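Local coordinates for protein arylsulfatase (Pseudoalteromonas sp. MB47, PDB 7AJ0) that probably removes sulfate ester groups from the polysaccharide fucoidan as an exo-acting sulfatase that binds calcium and assembles into hexamers, at residues 348-353 and 436-441; 428-433 and 442-447; 212-217 and 225-230; 177-182 and 242-247; 28-33 and 413-418. All coordinates share one frame; numbering follows the deposited sequence.

Overall arrangement
Two clusters and one outlying contact make up the set. Interactions 3 and 4, with centres about 10 Å apart, share the large mixed sheet: strands 175-177, 215-220 and 226-230 lie side by side under helix 240-258, and Ile217 N probably bonds to Gly178 O. Across the chain's centre lie interactions 1 and 2 (centres about 8 Å apart, and about 32 and 33 Å from that of interaction 4); their segments alternate in sequence. Interaction 1 ties the four-stranded antiparallel sheet to helix 350-353, interaction 2 ties it to strand 442-446. Interaction 5, centred about 23 Å from interaction 1, encloses interaction 4 along the chain, which in turn encloses interaction 3.

Interaction 1. Residues 348-353 and 436-441; sequences TWEGGV and DYKIHF
Lys438 leaves its strand with CG anti to the backbone N (chi1 174°), then bends at chi2 (74°) and again at chi4 (-62°), which sets NZ in front of the residues that begin helix 350-353. Glu350 bends at chi2 as well, so the two chains meet tip to tip. The contact joins the four-stranded antiparallel sheet, through strand 437-440, to the short helix that Trp349 precedes as its N-cap residue. Lys438 NZ donates to Thr348 O at 2.9 Å, in the carbonyl plane, and forms a salt bridge with Glu350 OE2 at 2.8 Å on the anti lone pair of that oxygen. Glu476 OE1 is a further salt-bridge partner of the ammonium and also bonds to His440 NE2, while Tyr97 OH serves Glu350 OE1. An alanine in place of Lys438 removes the ammonium and would probably destabilise the buried Glu350 carboxylate and loosen the strand from the helix start. His440 crosses Trp349 at about a right angle, with the ring planes oblique and the centroids of the Trp349 six-membered ring and the His440 ring 4.9 Å apart; the closest approach, His440 CE1 to Trp349 CE3, is 3.7 Å. Thr348 OG1, also bonded to Thr430 OG1, lies 2.5 Å from a water whose oxygen sits in the His440 ring plane, 2.8 Å from ND1.

Interaction 2. Residues 428-433 and 442-447; sequences DFTALR and KVFNTA
A classic beta bulge, in which Thr430 and Ala431 both face Met423, marks the point where strand 428-434 meets the start of strand 442-446. The two strands are not sheet neighbours here: their N-to-C directions differ by 101° and their axes approach to 6.1 Å. One backbone bond joins them, Lys442 N to Thr430 O at 3.0 Å with an N-H...O angle of 160°, lying in the carbonyl plane on a lone pair. Because Thr430 O also takes the amide of Phe441, it receives two consecutive N-H groups just where the chain leaves strand 437-440 for 442-446. Thr430 holds OG1 in the crowded position between its backbone N and carbonyl carbon (chi1 62°), where that hydroxyl bonds to Thr348 OG1. This rotation leaves the methyl to do the packing: CG2 rests 3.9 Å from Lys442 CB and 4.3 Å from Phe444 CE1. Lys442 runs extended beyond CG, passing its CD 3.9 Å from Phe429 O, and crosses Asp428 at about a right angle. There Lys442 NZ and Asp428 OD1 form a salt bridge at the long distance of 3.5 Å. Phe444 also packs on Thr463 of a third subunit. The link therefore rests chiefly on the backbone bond and on contacts of the Thr430 methyl with Lys442 and Phe444, while the loosely spaced charge pair probably adds a weaker electrostatic attraction between two partly exposed side chains.

Interaction 3. Residues 212-217 and 225-230; sequences RPEGLI and REVAYP
Strands 215-217 and 226-228 run antiparallel but strongly splayed, with 123° between their N-to-C directions and 4.8 Å between their axes at closest approach. They form the hairpin 215-220/226-230, whose register shifts by one residue at a classic beta bulge: Ala228 and Tyr229 both face Leu216. Leu216 N donates to Tyr229 O at 2.9 Å, from above the carbonyl plane. Leu216 O receives Ala228 N at 2.9 Å, nearly along the C=O axis (161°), and the N-H of Tyr229 only weakly at 3.5 Å. Gly215, whose CA makes a CA-H...O contact with Tyr229 O at 3.3 Å, has backbone angles at which a CB would collide with the preceding carbonyl O, and with Tyr229 and Pro230 as well. Leu216 and Tyr229 lie side by side, CB to CB 3.9 Å, on the face covered by Tyr177 and helix 240-258; Tyr229 OH bonds onward to Asp236 O. On the other face the Ile217 and Val227 side chains cross obliquely, CD1 to CG2 3.6 Å, and Glu214 OE1 reaches that same Val227 methyl at 3.3 Å. Leu216 O is thus held mainly by Ala228 N, so the bulge probably keeps the strands paired as the register shifts, while an apolar pair lies on each face.

Interaction 4. Residues 177-182 and 242-247; sequences YGLPSV and QVLRDE
Glu247 lies over one face of the Tyr177 ring, its CG 3.4 Å from the ring centroid and only 1° off the ring normal, a CH-pi contact. The bend at Glu247 chi2 (-68°) then lays the carboxylate over the same face, its plane 10° from that of the ring, with OE2 3.5 Å from Tyr177 CE2. In the ring plane, Leu244 CD2 meets the edge 4.0 Å from CD1. At the far end the Val243 side chain crosses that of Tyr177 at about a right angle, CG1 3.2 Å from OH. Helix 240-258 here packs on the large mixed sheet of the sulfatase domain, where strand 175-177 ends and the chain turns a corner at Gly178. That glycine brings its CA to 4.0 Å from Leu244 CD2. Glu247 OE1 bonds to Tyr175 OH, so the carboxylate that stacks on one tyrosine is positioned by another. Beyond the corner, Leu179 CD1 touches Leu244 CD1 at 4.4 Å.

Interaction 5. Residues 28-33 and 413-418; sequences IPRPEQ and NGKSRR
The N-terminus of helix 31-48, with Arg30 at its N-cap position, is clamped to a loop that contains an ST turn, Ser416 OG accepting from Arg418 N and also bonding to Leu374 O. Arg30 bends at chi2 (-64°) to lay its guanidinium between two aliphatic groups: Ile28 CG2 stands 3.4 Å above one face and Lys415 CB 3.3 Å above the opposite one. Within that plane NE and NH2 grip a single atom side-on, Ser416 O, at 2.9 Å and 2.8 Å. An alanine here removes both donors and the group between Ile28 and Lys415, which would probably weaken the hold of the helix start on the loop. Gln33, extended beyond CG, pairs its amide with one backbone residue: OE1 takes Lys415 N at 2.8 Å from above the carboxamide plane, and NE2 gives to Lys415 O at 3.0 Å on a lone pair. Ile28 N completes the clamp with a nearly straight bond (171°) to Arg417 O, at 2.8 Å. Arg417 bonds through NH1 to Asp404 O, and Arg418 forms a salt bridge with Asp379 on helix 377-387. The contact joins helix 31-48 to the connection between helix 406-409, where Gln33 NE2 also reaches Ala407 O, and strand 420-425.

Interaction 1. Residues 348-353 and 436-441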
# COMPACT_ATOMS: atom_id res chain seq x y z
N THR A 348 -4.12 16.28 12.79
CA THR A 348 -3.33 17.51 12.75
C THR A 348 -2.62 17.70 11.41
O THR A 348 -1.62 18.43 11.34
CB THR A 348 -2.33 17.54 13.90
OG1 THR A 348 -1.66 16.28 13.99
CG2 THR A 348 -3.04 17.84 15.21
N TRP A 349 -3.09 17.03 10.36
CA TRP A 349 -2.77 17.50 9.02
C TRP A 349 -3.39 18.88 8.82
O TRP A 349 -4.30 19.29 9.55
CB TRP A 349 -3.30 16.53 7.96
CG TRP A 349 -2.63 15.20 7.95
CD1 TRP A 349 -3.21 13.99 8.20
CD2 TRP A 349 -1.25 14.93 7.67
NE1 TRP A 349 -2.28 12.98 8.10
CE2 TRP A 349 -1.07 13.53 7.77
CE3 TRP A 349 -0.15 15.73 7.35
CZ2 TRP A 349 0.17 12.92 7.57
CZ3 TRP A 349 1.07 15.12 7.15
CH2 TRP A 349 1.22 13.73 7.26
N GLU A 350 -2.90 19.61 7.82
CA GLU A 350 -3.42 20.95 7.58
C GLU A 350 -4.92 20.92 7.31
O GLU A 350 -5.63 21.86 7.67
CB GLU A 350 -2.67 21.60 6.43
CG GLU A 350 -1.22 21.92 6.77
CD GLU A 350 -1.10 22.97 7.85
OE1 GLU A 350 -1.61 24.09 7.63
OE2 GLU A 350 -0.53 22.67 8.92
N GLY A 351 -5.41 19.84 6.69
CA GLY A 351 -6.84 19.74 6.42
C GLY A 351 -7.70 19.82 7.66
O GLY A 351 -8.85 20.24 7.60
N GLY A 352 -7.15 19.42 8.81
CA GLY A 352 -7.93 19.39 10.03
C GLY A 352 -7.92 20.68 10.82
O GLY A 352 -8.88 20.97 11.54
N VAL A 353 -6.85 21.47 10.69
CA VAL A 353 -6.64 22.61 11.58
C VAL A 353 -6.55 23.93 10.83
O VAL A 353 -6.83 24.99 11.40
CB VAL A 353 -5.37 22.39 12.42
CG1 VAL A 353 -5.57 21.25 13.41
CG2 VAL A 353 -4.17 22.12 11.52
N ASP A 436 6.68 29.34 7.65
CA ASP A 436 5.87 28.56 6.73
C ASP A 436 6.27 27.09 6.74
O ASP A 436 6.11 26.38 5.75
CB ASP A 436 5.98 29.14 5.32
CG ASP A 436 5.55 30.60 5.26
OD1 ASP A 436 4.58 30.97 5.95
OD2 ASP A 436 6.20 31.39 4.53
N TYR A 437 6.79 26.62 7.88
CA TYR A 437 7.27 25.25 8.03
C TYR A 437 6.40 24.50 9.02
O TYR A 437 6.16 24.98 10.14
CB TYR A 437 8.73 25.25 8.49
CG TYR A 437 9.65 25.99 7.54
CD1 TYR A 437 10.25 25.34 6.47
CD2 TYR A 437 9.91 27.35 7.71
CE1 TYR A 437 11.08 26.02 5.60
CE2 TYR A 437 10.73 28.03 6.85
CZ TYR A 437 11.32 27.36 5.79
OH TYR A 437 12.14 28.04 4.93
N LYS A 438 5.93 23.33 8.61
CA LYS A 438 5.09 22.45 9.42
C LYS A 438 5.93 21.26 9.86
O LYS A 438 6.40 20.49 9.03
CB LYS A 438 3.88 22.00 8.61
CG LYS A 438 2.99 20.97 9.29
CD LYS A 438 2.16 21.58 10.40
CE LYS A 438 1.13 20.58 10.91
NZ LYS A 438 0.15 20.17 9.86
N ILE A 439 6.13 21.13 11.17
CA ILE A 439 6.96 20.07 11.75
C ILE A 439 6.06 19.12 12.52
O ILE A 439 5.35 19.54 13.44
CB ILE A 439 8.06 20.65 12.65
CG1 ILE A 439 8.88 21.70 11.91
CG2 ILE A 439 8.97 19.55 13.16
CD1 ILE A 439 8.41 23.12 12.14
N HIS A 440 6.11 17.84 12.16
CA HIS A 440 5.30 16.82 12.81
C HIS A 440 6.18 15.95 13.70
O HIS A 440 7.20 15.41 13.24
CB HIS A 440 4.59 15.92 11.78
CG HIS A 440 3.62 16.65 10.91
ND1 HIS A 440 2.26 16.55 11.07
CD2 HIS A 440 3.82 17.47 9.85
CE1 HIS A 440 1.66 17.29 10.15
NE2 HIS A 440 2.58 17.85 9.40
N PHE A 441 5.78 15.80 14.96
CA PHE A 441 6.42 14.85 15.86
C PHE A 441 5.60 13.58 16.04
O PHE A 441 6.16 12.55 16.43
CB PHE A 441 6.66 15.52 17.22
CG PHE A 441 7.44 16.80 17.13
CD1 PHE A 441 8.83 16.78 17.12
CD2 PHE A 441 6.79 18.02 17.02
CE1 PHE A 441 9.55 17.96 17.03
CE2 PHE A 441 7.51 19.20 16.92
CZ PHE A 441 8.89 19.16 16.92
O HOH W 1 0.43 15.55 12.91

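Interaction 2. Residues 428-433 and 442-447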
# COMPACT_ATOMS: atom_id res chain seq x y z
N ASP A 428 -2.13 14.59 23.26
CA ASP A 428 -0.94 14.28 22.47
C ASP A 428 -0.49 15.52 21.72
O ASP A 428 -1.26 16.10 20.95
CB ASP A 428 -1.22 13.14 21.49
CG ASP A 428 -1.40 11.80 22.18
OD1 ASP A 428 -0.50 11.40 22.95
OD2 ASP A 428 -2.44 11.16 21.95
N PHE A 429 0.76 15.92 21.94
CA PHE A 429 1.38 16.98 21.15
C PHE A 429 1.95 16.37 19.88
O PHE A 429 2.82 15.50 19.94
CB PHE A 429 2.48 17.68 21.95
CG PHE A 429 3.23 18.71 21.17
CD1 PHE A 429 2.69 19.97 20.96
CD2 PHE A 429 4.48 18.43 20.63
CE1 PHE A 429 3.38 20.92 20.24
CE2 PHE A 429 5.17 19.38 19.91
CZ PHE A 429 4.62 20.62 19.72
N THR A 430 1.46 16.82 18.72
CA THR A 430 1.79 16.18 17.46
C THR A 430 2.60 17.05 16.51
O THR A 430 3.44 16.52 15.78
CB THR A 430 0.50 15.74 16.74
OG1 THR A 430 -0.31 16.89 16.44
CG2 THR A 430 -0.30 14.78 17.61
N ALA A 431 2.37 18.36 16.49
CA ALA A 431 3.04 19.19 15.50
C ALA A 431 3.00 20.64 15.91
O ALA A 431 2.24 21.03 16.81
CB ALA A 431 2.39 19.01 14.11
N LEU A 432 3.84 21.44 15.26
CA LEU A 432 3.81 22.89 15.38
C LEU A 432 4.08 23.48 14.00
O LEU A 432 4.60 22.81 13.11
CB LEU A 432 4.84 23.40 16.39
CG LEU A 432 6.32 23.14 16.10
CD1 LEU A 432 6.92 24.20 15.18
CD2 LEU A 432 7.10 23.07 17.41
N ARG A 433 3.70 24.75 13.84
CA ARG A 433 4.05 25.51 12.65
C ARG A 433 4.83 26.75 13.06
O ARG A 433 4.45 27.46 14.00
CB ARG A 433 2.83 25.94 11.84
CG ARG A 433 3.23 26.80 10.65
CD ARG A 433 2.08 27.15 9.73
NE ARG A 433 2.50 28.15 8.76
CZ ARG A 433 1.73 28.63 7.78
NH1 ARG A 433 0.49 28.18 7.64
NH2 ARG A 433 2.20 29.54 6.95
N LYS A 442 4.31 13.63 15.74
CA LYS A 442 3.45 12.46 15.65
C LYS A 442 2.53 12.65 14.45
O LYS A 442 2.06 13.76 14.20
CB LYS A 442 2.65 12.25 16.94
CG LYS A 442 3.51 11.81 18.12
CD LYS A 442 2.69 11.65 19.39
CE LYS A 442 3.57 11.16 20.54
NZ LYS A 442 2.78 10.99 21.80
N VAL A 443 2.29 11.57 13.72
CA VAL A 443 1.65 11.63 12.41
C VAL A 443 0.42 10.74 12.40
O VAL A 443 0.48 9.58 12.82
CB VAL A 443 2.64 11.21 11.30
CG1 VAL A 443 1.89 10.88 10.01
CG2 VAL A 443 3.66 12.31 11.06
N PHE A 444 -0.69 11.29 11.91
CA PHE A 444 -1.89 10.50 11.68
C PHE A 444 -1.76 9.76 10.35
O PHE A 444 -1.42 10.36 9.32
CB PHE A 444 -3.13 11.39 11.66
CG PHE A 444 -3.51 11.93 13.01
CD1 PHE A 444 -2.94 13.09 13.49
CD2 PHE A 444 -4.46 11.27 13.78
CE1 PHE A 444 -3.30 13.59 14.73
CE2 PHE A 444 -4.82 11.77 15.02
CZ PHE A 444 -4.24 12.93 15.49
N ASN A 445 -2.03 8.46 10.37
CA ASN A 445 -1.95 7.62 9.18
C ASN A 445 -3.30 6.95 8.99
O ASN A 445 -3.79 6.27 9.90
CB ASN A 445 -0.83 6.59 9.33
CG ASN A 445 -0.35 6.06 7.99
OD1 ASN A 445 0.18 6.82 7.17
ND2 ASN A 445 -0.51 4.77 7.77
N THR A 446 -3.90 7.14 7.82
CA THR A 446 -5.28 6.75 7.57
C THR A 446 -5.33 5.49 6.72
O THR A 446 -4.71 5.42 5.65
CB THR A 446 -6.03 7.89 6.87
OG1 THR A 446 -5.86 9.10 7.61
CG2 THR A 446 -7.51 7.56 6.76
N ALA A 447 -6.08 4.49 7.20
CA ALA A 447 -6.12 3.18 6.56
C ALA A 447 -7.19 3.06 5.49
O ALA A 447 -7.05 2.25 4.57
CB ALA A 447 -6.35 2.10 7.62

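Interaction 3. Residues 212-217 and 225-230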
# COMPACT_ATOMS: atom_id res chain seq x y z
N ARG A 212 -31.63 10.80 24.63
CA ARG A 212 -31.92 11.63 23.46
C ARG A 212 -32.10 13.08 23.88
O ARG A 212 -32.90 13.36 24.79
CB ARG A 212 -33.17 11.10 22.77
CG ARG A 212 -33.76 11.95 21.67
CD ARG A 212 -35.23 11.59 21.46
NE ARG A 212 -35.83 12.26 20.31
CZ ARG A 212 -36.43 11.64 19.29
NH1 ARG A 212 -36.56 10.32 19.27
NH2 ARG A 212 -36.93 12.36 18.30
N PRO A 213 -31.41 14.04 23.26
CA PRO A 213 -31.65 15.45 23.59
C PRO A 213 -33.06 15.86 23.21
O PRO A 213 -33.61 15.43 22.20
CB PRO A 213 -30.60 16.20 22.76
CG PRO A 213 -30.29 15.28 21.62
CD PRO A 213 -30.42 13.88 22.17
N GLU A 214 -33.65 16.73 24.05
CA GLU A 214 -35.04 17.12 23.84
C GLU A 214 -35.19 18.23 22.80
O GLU A 214 -36.22 18.30 22.13
CB GLU A 214 -35.66 17.56 25.17
CG GLU A 214 -35.89 16.41 26.14
CD GLU A 214 -36.51 16.86 27.45
OE1 GLU A 214 -36.30 18.02 27.85
OE2 GLU A 214 -37.22 16.04 28.08
N GLY A 215 -34.18 19.08 22.65
CA GLY A 215 -34.26 20.16 21.68
C GLY A 215 -33.27 21.26 22.03
O GLY A 215 -32.28 21.03 22.71
N LEU A 216 -33.57 22.46 21.53
CA LEU A 216 -32.74 23.62 21.81
C LEU A 216 -33.03 24.12 23.22
O LEU A 216 -34.20 24.23 23.63
CB LEU A 216 -32.99 24.72 20.79
CG LEU A 216 -32.76 24.30 19.34
CD1 LEU A 216 -32.95 25.46 18.39
CD2 LEU A 216 -31.37 23.71 19.18
N ILE A 217 -31.98 24.43 23.97
CA ILE A 217 -32.08 24.84 25.36
C ILE A 217 -31.85 26.34 25.45
O ILE A 217 -30.94 26.89 24.81
CB ILE A 217 -31.08 24.08 26.24
CG1 ILE A 217 -31.35 22.57 26.17
CG2 ILE A 217 -31.15 24.56 27.68
CD1 ILE A 217 -32.76 22.18 26.57
N ARG A 225 -32.56 26.37 33.01
CA ARG A 225 -32.60 25.87 31.64
C ARG A 225 -34.04 25.60 31.23
O ARG A 225 -34.83 25.07 32.01
CB ARG A 225 -31.78 24.59 31.51
CG ARG A 225 -30.32 24.74 31.88
CD ARG A 225 -29.62 23.40 31.77
NE ARG A 225 -28.23 23.47 32.20
CZ ARG A 225 -27.36 22.47 32.07
NH1 ARG A 225 -27.75 21.32 31.54
NH2 ARG A 225 -26.11 22.62 32.48
N GLU A 226 -34.36 25.96 29.99
CA GLU A 226 -35.66 25.67 29.41
C GLU A 226 -35.46 25.00 28.05
O GLU A 226 -34.50 25.28 27.34
CB GLU A 226 -36.50 26.94 29.20
CG GLU A 226 -36.74 27.77 30.44
CD GLU A 226 -37.50 29.05 30.14
OE1 GLU A 226 -38.06 29.15 29.02
OE2 GLU A 226 -37.52 29.96 31.00
N VAL A 227 -36.39 24.11 27.70
CA VAL A 227 -36.46 23.57 26.35
C VAL A 227 -37.31 24.55 25.54
O VAL A 227 -38.54 24.56 25.64
CB VAL A 227 -37.05 22.16 26.32
CG1 VAL A 227 -37.24 21.70 24.88
CG2 VAL A 227 -36.14 21.20 27.08
N ALA A 228 -36.64 25.39 24.75
CA ALA A 228 -37.32 26.45 24.02
C ALA A 228 -37.84 26.00 22.66
O ALA A 228 -38.84 26.54 22.18
CB ALA A 228 -36.38 27.64 23.82
N TYR A 229 -37.18 25.02 22.03
CA TYR A 229 -37.56 24.55 20.71
C TYR A 229 -37.40 23.04 20.67
O TYR A 229 -36.27 22.53 20.51
CB TYR A 229 -36.72 25.22 19.62
CG TYR A 229 -37.14 24.87 18.21
CD1 TYR A 229 -36.59 23.78 17.55
CD2 TYR A 229 -38.09 25.63 17.54
CE1 TYR A 229 -36.98 23.45 16.26
CE2 TYR A 229 -38.49 25.31 16.25
CZ TYR A 229 -37.93 24.22 15.62
OH TYR A 229 -38.31 23.90 14.34
N PRO A 230 -38.48 22.28 20.81
CA PRO A 230 -38.36 20.82 20.79
C PRO A 230 -38.00 20.32 19.40
O PRO A 230 -38.40 20.89 18.38
CB PRO A 230 -39.75 20.33 21.21
CG PRO A 230 -40.44 21.52 21.79
CD PRO A 230 -39.87 22.70 21.06

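Interaction 4. Residues 177-182 and 242-247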
# COMPACT_ATOMS: atom_id res chain seq x y z
N TYR A 177 -28.68 30.14 23.89
CA TYR A 177 -29.80 29.55 23.16
C TYR A 177 -29.21 28.67 22.07
O TYR A 177 -28.65 29.19 21.09
CB TYR A 177 -30.69 30.64 22.56
CG TYR A 177 -31.96 30.09 21.93
CD1 TYR A 177 -31.91 29.35 20.76
CD2 TYR A 177 -33.20 30.32 22.51
CE1 TYR A 177 -33.06 28.85 20.18
CE2 TYR A 177 -34.36 29.82 21.94
CZ TYR A 177 -34.28 29.09 20.77
OH TYR A 177 -35.42 28.58 20.20
N GLY A 178 -29.32 27.36 22.22
CA GLY A 178 -28.85 26.48 21.16
C GLY A 178 -28.67 25.05 21.65
O GLY A 178 -29.36 24.61 22.57
N LEU A 179 -27.74 24.36 21.00
CA LEU A 179 -27.55 22.93 21.22
C LEU A 179 -26.54 22.70 22.33
O LEU A 179 -25.38 23.10 22.19
CB LEU A 179 -27.07 22.26 19.95
CG LEU A 179 -27.87 22.41 18.66
CD1 LEU A 179 -27.71 23.79 18.05
CD2 LEU A 179 -27.44 21.33 17.66
N PRO A 180 -26.93 22.07 23.44
CA PRO A 180 -25.90 21.63 24.41
C PRO A 180 -24.84 20.73 23.79
O PRO A 180 -23.66 20.85 24.12
CB PRO A 180 -26.72 20.91 25.49
CG PRO A 180 -28.06 21.55 25.42
CD PRO A 180 -28.29 21.88 23.97
N SER A 181 -25.24 19.82 22.90
CA SER A 181 -24.32 18.83 22.33
C SER A 181 -24.05 19.22 20.84
O SER A 181 -23.36 20.19 20.61
CB SER A 181 -24.89 17.43 22.47
OG SER A 181 -26.09 17.26 21.76
N VAL A 182 -24.63 18.49 19.90
CA VAL A 182 -24.21 18.60 18.50
C VAL A 182 -25.31 18.04 17.62
O VAL A 182 -26.14 17.25 18.06
CB VAL A 182 -22.86 17.88 18.29
CG1 VAL A 182 -22.98 16.39 18.65
CG2 VAL A 182 -22.35 18.05 16.87
N GLN A 242 -32.61 28.43 11.16
CA GLN A 242 -33.51 29.58 11.05
C GLN A 242 -33.92 30.07 12.43
O GLN A 242 -34.06 31.28 12.65
CB GLN A 242 -34.74 29.20 10.23
CG GLN A 242 -34.44 28.75 8.81
CD GLN A 242 -33.80 29.85 7.98
OE1 GLN A 242 -34.36 30.93 7.81
NE2 GLN A 242 -32.61 29.57 7.46
N VAL A 243 -34.12 29.15 13.38
CA VAL A 243 -34.48 29.53 14.74
C VAL A 243 -33.31 30.24 15.41
O VAL A 243 -33.50 31.24 16.11
CB VAL A 243 -34.92 28.30 15.54
CG1 VAL A 243 -35.12 28.65 17.00
CG2 VAL A 243 -36.20 27.73 14.94
N LEU A 244 -32.09 29.73 15.22
CA LEU A 244 -30.92 30.39 15.78
C LEU A 244 -30.75 31.79 15.19
O LEU A 244 -30.45 32.74 15.91
CB LEU A 244 -29.67 29.55 15.53
CG LEU A 244 -29.65 28.17 16.18
CD1 LEU A 244 -28.46 27.37 15.67
CD2 LEU A 244 -29.60 28.28 17.69
N ARG A 245 -30.94 31.92 13.88
CA ARG A 245 -30.87 33.23 13.24
C ARG A 245 -31.86 34.19 13.90
O ARG A 245 -31.51 35.33 14.23
CB ARG A 245 -31.15 33.09 11.75
CG ARG A 245 -31.01 34.37 10.93
CD ARG A 245 -32.28 35.22 10.93
NE ARG A 245 -33.51 34.44 10.89
CZ ARG A 245 -33.93 33.75 9.83
NH1 ARG A 245 -33.23 33.75 8.71
NH2 ARG A 245 -35.07 33.07 9.90
N ASP A 246 -33.09 33.74 14.11
CA ASP A 246 -34.09 34.59 14.74
C ASP A 246 -33.64 35.04 16.12
O ASP A 246 -33.84 36.20 16.50
CB ASP A 246 -35.43 33.85 14.84
CG ASP A 246 -36.09 33.64 13.49
OD1 ASP A 246 -35.76 34.39 12.54
OD2 ASP A 246 -36.95 32.74 13.38
N GLU A 247 -33.03 34.14 16.90
CA GLU A 247 -32.63 34.49 18.26
C GLU A 247 -31.47 35.48 18.27
O GLU A 247 -31.42 36.38 19.11
CB GLU A 247 -32.28 33.23 19.04
CG GLU A 247 -33.48 32.41 19.46
CD GLU A 247 -34.34 33.11 20.51
OE1 GLU A 247 -33.79 33.91 21.29
OE2 GLU A 247 -35.56 32.84 20.55

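Interaction 5. Residues 28-33 and 413-418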
# COMPACT_ATOMS: atom_id res chain seq x y z
N ILE A 28 5.18 38.55 19.35
CA ILE A 28 6.14 39.38 18.62
C ILE A 28 5.70 40.84 18.71
O ILE A 28 4.55 41.15 18.36
CB ILE A 28 6.24 38.93 17.16
CG1 ILE A 28 6.77 37.50 17.08
CG2 ILE A 28 7.13 39.88 16.37
CD1 ILE A 28 6.58 36.86 15.72
N PRO A 29 6.55 41.75 19.16
CA PRO A 29 6.15 43.16 19.19
C PRO A 29 5.91 43.70 17.79
O PRO A 29 6.67 43.43 16.86
CB PRO A 29 7.35 43.86 19.86
CG PRO A 29 8.09 42.78 20.57
CD PRO A 29 7.89 41.54 19.74
N ARG A 30 4.82 44.46 17.65
CA ARG A 30 4.51 45.18 16.41
C ARG A 30 4.22 46.64 16.77
O ARG A 30 3.10 47.13 16.58
CB ARG A 30 3.32 44.55 15.69
CG ARG A 30 3.51 43.07 15.34
CD ARG A 30 4.64 42.86 14.35
NE ARG A 30 4.75 41.45 13.96
CZ ARG A 30 5.82 40.92 13.36
NH1 ARG A 30 6.87 41.67 13.08
NH2 ARG A 30 5.83 39.63 13.06
N PRO A 31 5.22 47.36 17.27
CA PRO A 31 4.93 48.67 17.89
C PRO A 31 4.35 49.69 16.93
O PRO A 31 3.52 50.51 17.35
CB PRO A 31 6.31 49.10 18.43
CG PRO A 31 7.31 48.31 17.65
CD PRO A 31 6.65 47.00 17.33
N GLU A 32 4.76 49.69 15.66
CA GLU A 32 4.19 50.65 14.72
C GLU A 32 2.76 50.28 14.36
O GLU A 32 1.89 51.15 14.28
CB GLU A 32 5.06 50.74 13.47
CG GLU A 32 6.46 51.29 13.72
CD GLU A 32 6.45 52.65 14.40
OE1 GLU A 32 5.68 53.54 13.96
OE2 GLU A 32 7.20 52.82 15.39
N GLN A 33 2.49 48.99 14.16
CA GLN A 33 1.11 48.55 13.95
C GLN A 33 0.26 48.85 15.18
O GLN A 33 -0.91 49.22 15.05
CB GLN A 33 1.09 47.06 13.61
CG GLN A 33 1.75 46.72 12.28
CD GLN A 33 1.89 45.23 12.03
OE1 GLN A 33 2.83 44.79 11.36
NE2 GLN A 33 0.96 44.45 12.55
N ASN A 413 -1.94 45.31 5.80
CA ASN A 413 -0.95 44.28 5.50
C ASN A 413 -0.00 44.08 6.68
O ASN A 413 1.22 44.01 6.54
CB ASN A 413 -0.17 44.63 4.23
CG ASN A 413 -1.07 45.13 3.13
OD1 ASN A 413 -1.84 44.36 2.54
ND2 ASN A 413 -0.99 46.42 2.84
N GLY A 414 -0.59 44.01 7.87
CA GLY A 414 0.21 43.91 9.07
C GLY A 414 0.83 42.53 9.24
O GLY A 414 0.41 41.54 8.65
N LYS A 415 1.86 42.49 10.07
CA LYS A 415 2.50 41.23 10.43
C LYS A 415 1.90 40.69 11.72
O LYS A 415 1.49 41.45 12.60
CB LYS A 415 4.01 41.42 10.57
CG LYS A 415 4.68 41.79 9.25
CD LYS A 415 6.18 41.99 9.41
CE LYS A 415 6.82 42.37 8.09
NZ LYS A 415 8.31 42.42 8.18
N SER A 416 1.84 39.37 11.81
CA SER A 416 1.20 38.71 12.94
C SER A 416 2.07 38.84 14.20
O SER A 416 3.30 38.92 14.13
CB SER A 416 0.95 37.24 12.61
OG SER A 416 0.44 36.54 13.73
N ARG A 417 1.40 38.86 15.35
CA ARG A 417 2.09 38.82 16.63
C ARG A 417 2.33 37.40 17.12
O ARG A 417 2.99 37.22 18.15
CB ARG A 417 1.28 39.60 17.69
CG ARG A 417 1.03 41.04 17.31
CD ARG A 417 0.47 41.87 18.47
NE ARG A 417 1.41 41.94 19.59
CZ ARG A 417 1.11 41.63 20.85
NH1 ARG A 417 -0.11 41.23 21.18
NH2 ARG A 417 2.05 41.73 21.78
N ARG A 418 1.82 36.40 16.42
CA ARG A 418 1.99 35.00 16.79
C ARG A 418 3.16 34.41 16.02
O ARG A 418 3.22 34.52 14.79
CB ARG A 418 0.72 34.19 16.52
CG ARG A 418 0.88 32.70 16.73
CD ARG A 418 -0.45 31.96 16.62
NE ARG A 418 -1.32 32.21 17.77
CZ ARG A 418 -1.21 31.59 18.94
NH1 ARG A 418 -2.04 31.89 19.93
NH2 ARG A 418 -0.26 30.69 19.13